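Local coordinates for stromal cell-derived factor 2-like protein (Arabidopsis thaliana, PDB 3MAL), which takes part in protein quality control and the unfolded protein response of the endoplasmic reticulum, in a complex with ERDJ3B and BIP1 needed for accumulation of the immune receptor EFR, at residues 32-37 with 55-60; 125-130 with 146-151. One frame throughout, in Å; residues are numbered along the deposited sequence.

How the contacts relate
The two contacts belong to one beta-trefoil built of MIR motifs, and they lie on opposite sides of the chain's centre, their own centres about 21 Å apart. Contact 1 comes first and closes before contact 2 opens. It sets the start of strand 34-38 against the loop that leads from strand 49-54 toward strand 64-67, at the surface and within MIR 1. Contact 2 pairs strands 127-131 and 143-148, neighbours in the six-stranded antiparallel barrel. Strands 34-38 and 49-54 belong to the other antiparallel sheet. The nearest atoms of the two contacts are about 6 Å apart, so they do not touch; contact 2 belongs with the barrel, contact 1 with the second sheet and its loop.

Contact 1 (32-37 with 55-60); sequences KFRLHS and PGVVDS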
loop_
_atom_site.group_PDB
_atom_site.type_symbol
_atom_site.label_atom_id
_atom_site.label_comp_id
_atom_site.label_asym_id
_atom_site.label_seq_id
_atom_site.Cartn_x
_atom_site.Cartn_y
_atom_site.Cartn_z
ATOM N N LYS A 32 -14.054 -1.733 1.988
ATOM C CA LYS A 32 -13.730 -1.127 3.285
ATOM C C LYS A 32 -12.638 -1.875 4.088
ATOM O O LYS A 32 -12.327 -1.485 5.206
ATOM C CB LYS A 32 -14.989 -0.906 4.152
ATOM C CG LYS A 32 -16.208 -0.283 3.406
ATOM C CD LYS A 32 -15.860 1.050 2.745
ATOM C CE LYS A 32 -17.093 1.605 1.993
ATOM N NZ LYS A 32 -16.746 2.798 1.155
ATOM N N PHE A 33 -12.049 -2.927 3.514
ATOM C CA PHE A 33 -10.937 -3.638 4.181
ATOM C C PHE A 33 -9.656 -2.792 4.190
ATOM O O PHE A 33 -9.438 -1.948 3.308
ATOM C CB PHE A 33 -10.678 -5.022 3.531
ATOM C CG PHE A 33 -11.679 -6.112 3.952
ATOM C CD1 PHE A 33 -13.065 -5.868 3.945
ATOM C CD2 PHE A 33 -11.231 -7.377 4.331
ATOM C CE1 PHE A 33 -13.988 -6.880 4.340
ATOM C CE2 PHE A 33 -12.128 -8.384 4.708
ATOM C CZ PHE A 33 -13.523 -8.128 4.713
ATOM N N ARG A 34 -8.804 -3.017 5.188
ATOM C CA ARG A 34 -7.586 -2.233 5.319
ATOM C C ARG A 34 -6.336 -2.983 4.828
ATOM O O ARG A 34 -6.143 -4.164 5.109
ATOM C CB ARG A 34 -7.363 -1.797 6.774
ATOM C CG ARG A 34 -8.242 -0.702 7.247
ATOM C CD ARG A 34 -9.503 -1.281 7.869
ATOM N NE ARG A 34 -10.074 -0.385 8.864
ATOM C CZ ARG A 34 -11.224 0.247 8.703
ATOM N NH1 ARG A 34 -11.932 0.040 7.598
ATOM N NH2 ARG A 34 -11.679 1.058 9.646
ATOM N N LEU A 35 -5.470 -2.270 4.115
ATOM C CA LEU A 35 -4.173 -2.821 3.737
ATOM C C LEU A 35 -3.413 -3.265 4.996
ATOM O O LEU A 35 -3.244 -2.491 5.941
ATOM C CB LEU A 35 -3.383 -1.783 2.908
ATOM C CG LEU A 35 -2.082 -2.266 2.240
ATOM C CD1 LEU A 35 -2.399 -3.267 1.101
ATOM C CD2 LEU A 35 -1.225 -1.075 1.749
ATOM N N HIS A 36 -2.946 -4.516 4.993
ATOM C CA HIS A 36 -2.492 -5.181 6.188
ATOM C C HIS A 36 -1.313 -6.128 5.902
ATOM O O HIS A 36 -1.214 -6.745 4.827
ATOM C CB HIS A 36 -3.700 -5.941 6.781
ATOM C CG HIS A 36 -3.378 -6.904 7.887
ATOM N ND1 HIS A 36 -3.049 -8.218 7.651
ATOM C CD2 HIS A 36 -3.463 -6.777 9.235
ATOM C CE1 HIS A 36 -2.869 -8.839 8.804
ATOM N NE2 HIS A 36 -3.122 -7.986 9.779
ATOM N N SER A 37 -0.395 -6.223 6.862
ATOM C CA SER A 37 0.679 -7.224 6.765
ATOM C C SER A 37 0.929 -7.845 8.121
ATOM O O SER A 37 0.266 -7.505 9.105
ATOM C CB SER A 37 1.967 -6.653 6.118
ATOM O OG SER A 37 2.821 -7.698 5.645
ATOM N N PRO A 55 -10.345 -6.640 7.872
ATOM C CA PRO A 55 -11.566 -5.838 8.131
ATOM C C PRO A 55 -11.690 -5.088 9.482
ATOM O O PRO A 55 -12.364 -4.050 9.535
ATOM C CB PRO A 55 -12.692 -6.872 7.987
ATOM C CG PRO A 55 -12.038 -8.188 8.430
ATOM C CD PRO A 55 -10.577 -8.097 8.021
ATOM N N GLY A 56 -11.082 -5.605 10.553
ATOM C CA GLY A 56 -11.221 -5.022 11.905
ATOM C C GLY A 56 -10.532 -3.665 12.054
ATOM O O GLY A 56 -9.472 -3.426 11.451
ATOM N N VAL A 57 -11.147 -2.787 12.844
ATOM C CA VAL A 57 -10.645 -1.437 13.103
ATOM C C VAL A 57 -9.359 -1.420 13.935
ATOM O O VAL A 57 -8.414 -0.655 13.650
ATOM C CB VAL A 57 -11.732 -0.547 13.843
ATOM C CG1 VAL A 57 -11.154 0.798 14.263
ATOM C CG2 VAL A 57 -12.941 -0.342 13.001
ATOM N N VAL A 58 -9.309 -2.222 14.996
ATOM C CA VAL A 58 -8.111 -2.163 15.827
ATOM C C VAL A 58 -7.072 -3.235 15.516
ATOM O O VAL A 58 -7.251 -4.422 15.762
ATOM C CB VAL A 58 -8.356 -1.763 17.350
ATOM C CG1 VAL A 58 -9.828 -1.567 17.686
ATOM C CG2 VAL A 58 -7.541 -2.587 18.381
ATOM N N ASP A 59 -5.979 -2.761 14.927
ATOM C CA ASP A 59 -4.986 -3.621 14.311
ATOM C C ASP A 59 -3.745 -2.792 13.991
ATOM O O ASP A 59 -3.741 -2.036 13.023
ATOM C CB ASP A 59 -5.562 -4.226 13.021
ATOM C CG ASP A 59 -4.618 -5.207 12.395
ATOM O OD1 ASP A 59 -4.239 -5.008 11.223
ATOM O OD2 ASP A 59 -4.244 -6.163 13.094
ATOM N N SER A 60 -2.701 -2.909 14.817
ATOM C CA SER A 60 -1.458 -2.135 14.596
ATOM C C SER A 60 -0.808 -2.568 13.278
ATOM O O SER A 60 -0.127 -1.779 12.625
ATOM C CB SER A 60 -0.479 -2.308 15.764
ATOM O OG SER A 60 -0.233 -3.673 16.004
HETATM O O HOH W 1 -2.934 -8.417 12.513
#
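The phenyl ring of F33 is overlapped on one face by the pyrrolidine of P55. CB of P55 sits 3.7 Å from the centroid of the F33 ring and 15° off its normal, a CH-pi contact displaced toward the rim. CZ of F33 is the ring atom nearest to that CB of P55, at 3.6 Å. Next along the chain, R34 bends at chi2 (91°), which turns CD away from an extended course. NH1 of R34 donates over 2.9 Å to O of K32, which lies in the guanidinium plane, while NH2 makes a salt bridge to E188. NH2 of R34 also lies 3.8 Å from CG2 of V57, the two side chains running side by side. In the beta-trefoil these groups join the start of strand 34-38 to the loop that follows its antiparallel partner, strand 49-54; R34 pairs through the backbone with F54, and P55, the next residue, lies over F33. At the far end the link is a water: it lies 2.8 Å from NE2 of H36, in the ring plane, and donates to OD2 of D59 over 2.7 Å. The H36 ring and the D59 carboxylate are 27° from coplanar. Both have further partners: ND1 of H36 bonds to T52, the ring stacks on F54, and OD1 of D59 bonds to S62.

Contact 2 (125-130 with 146-151); sequences DHWKLI and LQHIDT
With chi1 of -58°, CG of W127 is anti to its carbonyl carbon, whereas CG of H148 is anti to its own backbone N (chi1 -173°); the two rings meet on the face of the sheet that also carries L129 and L146. The imidazole edge is turned to the indole face in a T-shaped pair, with centroids 4.8 Å apart and planes at 63°. CD2 of H148 stands 3.7 Å above the indole plane, toward its rim, and CB of H148 adds a CH-pi contact over the six-membered ring. Three partner atoms fix the imidazole: OG1 and N of T151 at ND1, and O of G124 at NE2. ND1 of H148 lies 2.7 Å from OG1 of T151 in a hydrogen bond of undecided direction, and it also accepts a longer bond from N of T151, which is tilted from the ring plane. W127 donates from NE1 to O of L97.

The backbones show an antiparallel register. K128 and Q147 form the hydrogen-bonded pair: K128 N reaches Q147 O at 2.7 Å, and Q147 N reaches K128 O at 2.9 Å. W127-H148 and L129-L146 are the flanking non-hydrogen-bonded pairs. Beyond the strand, I149 N donates to O of H126 over 3.0 Å, and a water donating to that same oxygen accepts from N of D150. On the other face K128 and Q147 run side by side, with CD1 of I149 packed 3.7 Å from CB of K128.

This hairpin supplies two adjacent strands of the beta-trefoil barrel. Strand 85-90 flanks 127-131, where W127 pairs with I86, strand 184-190 flanks 143-148, and L155 of strand 154-161 touches both W127 and L146.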
loop_
_atom_site.group_PDB
_atom_site.type_symbol
_atom_site.label_atom_id
_atom_site.label_comp_id
_atom_site.label_asym_id
_atom_site.label_seq_id
_atom_site.Cartn_x
_atom_site.Cartn_y
_atom_site.Cartn_z
ATOM N N ASP A 125 9.821 -1.558 -4.623
ATOM C CA ASP A 125 9.103 -0.910 -3.516
ATOM C C ASP A 125 8.451 0.423 -3.935
ATOM O O ASP A 125 7.862 1.112 -3.104
ATOM C CB ASP A 125 10.066 -0.650 -2.348
ATOM C CG ASP A 125 10.678 -1.926 -1.785
ATOM O OD1 ASP A 125 10.082 -3.028 -1.880
ATOM O OD2 ASP A 125 11.783 -1.824 -1.231
ATOM N N HIS A 126 8.554 0.783 -5.219
ATOM C CA HIS A 126 8.112 2.107 -5.683
ATOM C C HIS A 126 6.695 2.099 -6.271
ATOM O O HIS A 126 6.370 1.263 -7.122
ATOM C CB HIS A 126 9.147 2.694 -6.676
ATOM C CG HIS A 126 10.511 2.873 -6.080
ATOM N ND1 HIS A 126 11.557 3.456 -6.771
ATOM C CD2 HIS A 126 10.996 2.555 -4.854
ATOM C CE1 HIS A 126 12.632 3.475 -5.997
ATOM N NE2 HIS A 126 12.314 2.945 -4.826
ATOM N N TRP A 127 5.860 3.037 -5.802
ATOM C CA TRP A 127 4.462 3.170 -6.224
ATOM C C TRP A 127 4.184 4.615 -6.590
ATOM O O TRP A 127 4.635 5.545 -5.887
ATOM C CB TRP A 127 3.502 2.741 -5.098
ATOM C CG TRP A 127 3.725 1.316 -4.622
ATOM C CD1 TRP A 127 4.674 0.894 -3.744
ATOM C CD2 TRP A 127 2.986 0.144 -5.010
ATOM N NE1 TRP A 127 4.587 -0.470 -3.554
ATOM C CE2 TRP A 127 3.553 -0.956 -4.313
ATOM C CE3 TRP A 127 1.895 -0.082 -5.859
ATOM C CZ2 TRP A 127 3.081 -2.269 -4.463
ATOM C CZ3 TRP A 127 1.408 -1.396 -6.001
ATOM C CH2 TRP A 127 2.002 -2.466 -5.297
ATOM N N LYS A 128 3.447 4.820 -7.676
ATOM C CA LYS A 128 3.069 6.180 -8.057
ATOM C C LYS A 128 1.706 6.493 -7.448
ATOM O O LYS A 128 0.751 5.722 -7.623
ATOM C CB LYS A 128 3.059 6.284 -9.583
ATOM C CG LYS A 128 2.473 7.561 -10.207
ATOM C CD LYS A 128 2.220 7.197 -11.688
ATOM C CE LYS A 128 1.696 8.346 -12.513
ATOM N NZ LYS A 128 1.559 7.947 -13.960
ATOM N N LEU A 129 1.624 7.600 -6.708
ATOM C CA LEU A 129 0.338 8.058 -6.183
ATOM C C LEU A 129 -0.425 8.807 -7.278
ATOM O O LEU A 129 0.105 9.737 -7.902
ATOM C CB LEU A 129 0.486 8.956 -4.949
ATOM C CG LEU A 129 -0.861 9.543 -4.480
ATOM C CD1 LEU A 129 -1.686 8.524 -3.653
ATOM C CD2 LEU A 129 -0.639 10.808 -3.689
ATOM N N ILE A 130 -1.663 8.391 -7.505
ATOM C CA ILE A 130 -2.505 9.009 -8.524
ATOM C C ILE A 130 -3.776 9.474 -7.848
ATOM O O ILE A 130 -4.582 8.653 -7.401
ATOM C CB ILE A 130 -2.829 8.010 -9.659
ATOM C CG1 ILE A 130 -1.516 7.505 -10.290
ATOM C CG2 ILE A 130 -3.703 8.674 -10.729
ATOM C CD1 ILE A 130 -1.682 6.356 -11.269
ATOM N N LEU A 146 -2.789 3.593 -6.332
ATOM C CA LEU A 146 -1.330 3.458 -6.249
ATOM C C LEU A 146 -0.878 2.496 -7.346
ATOM O O LEU A 146 -1.261 1.318 -7.370
ATOM C CB LEU A 146 -0.928 2.932 -4.877
ATOM C CG LEU A 146 -1.152 3.877 -3.693
ATOM C CD1 LEU A 146 -1.099 3.089 -2.420
ATOM C CD2 LEU A 146 -0.114 4.990 -3.698
ATOM N N GLN A 147 -0.065 3.010 -8.255
ATOM C CA GLN A 147 0.402 2.219 -9.393
ATOM C C GLN A 147 1.859 1.798 -9.220
ATOM O O GLN A 147 2.751 2.628 -9.076
ATOM C CB GLN A 147 0.193 2.966 -10.713
ATOM C CG GLN A 147 0.486 2.077 -11.932
ATOM C CD GLN A 147 0.322 2.779 -13.259
ATOM O OE1 GLN A 147 0.475 4.002 -13.356
ATOM N NE2 GLN A 147 0.001 2.005 -14.303
ATOM N N HIS A 148 2.087 0.492 -9.222
ATOM C CA HIS A 148 3.423 -0.025 -9.041
ATOM C C HIS A 148 4.267 0.420 -10.243
ATOM O O HIS A 148 3.899 0.147 -11.382
ATOM C CB HIS A 148 3.367 -1.549 -8.904
ATOM C CG HIS A 148 4.685 -2.188 -8.550
ATOM N ND1 HIS A 148 5.381 -2.997 -9.424
ATOM C CD2 HIS A 148 5.415 -2.155 -7.410
ATOM C CE1 HIS A 148 6.489 -3.428 -8.842
ATOM N NE2 HIS A 148 6.531 -2.935 -7.618
ATOM N N ILE A 149 5.364 1.122 -9.985
ATOM C CA ILE A 149 6.239 1.648 -11.063
ATOM C C ILE A 149 6.757 0.555 -12.014
ATOM O O ILE A 149 6.591 0.677 -13.230
ATOM C CB ILE A 149 7.465 2.458 -10.532
ATOM C CG1 ILE A 149 7.038 3.676 -9.701
ATOM C CG2 ILE A 149 8.434 2.854 -11.711
ATOM C CD1 ILE A 149 6.277 4.763 -10.448
ATOM N N ASP A 150 7.335 -0.518 -11.462
ATOM C CA ASP A 150 8.052 -1.514 -12.277
ATOM C C ASP A 150 7.160 -2.403 -13.125
ATOM O O ASP A 150 7.552 -2.795 -14.232
ATOM C CB ASP A 150 9.023 -2.356 -11.413
ATOM C CG ASP A 150 10.277 -1.576 -11.020
ATOM O OD1 ASP A 150 10.499 -0.497 -11.592
ATOM O OD2 ASP A 150 11.038 -2.015 -10.136
ATOM N N THR A 151 5.968 -2.723 -12.618
ATOM C CA THR A 151 5.044 -3.606 -13.320
ATOM C C THR A 151 3.857 -2.882 -13.938
ATOM O O THR A 151 3.138 -3.467 -14.737
ATOM C CB THR A 151 4.450 -4.692 -12.385
ATOM O OG1 THR A 151 3.778 -4.058 -11.290
ATOM C CG2 THR A 151 5.522 -5.642 -11.859
HETATM O O HOH W 2 7.989 -0.488 -8.708
#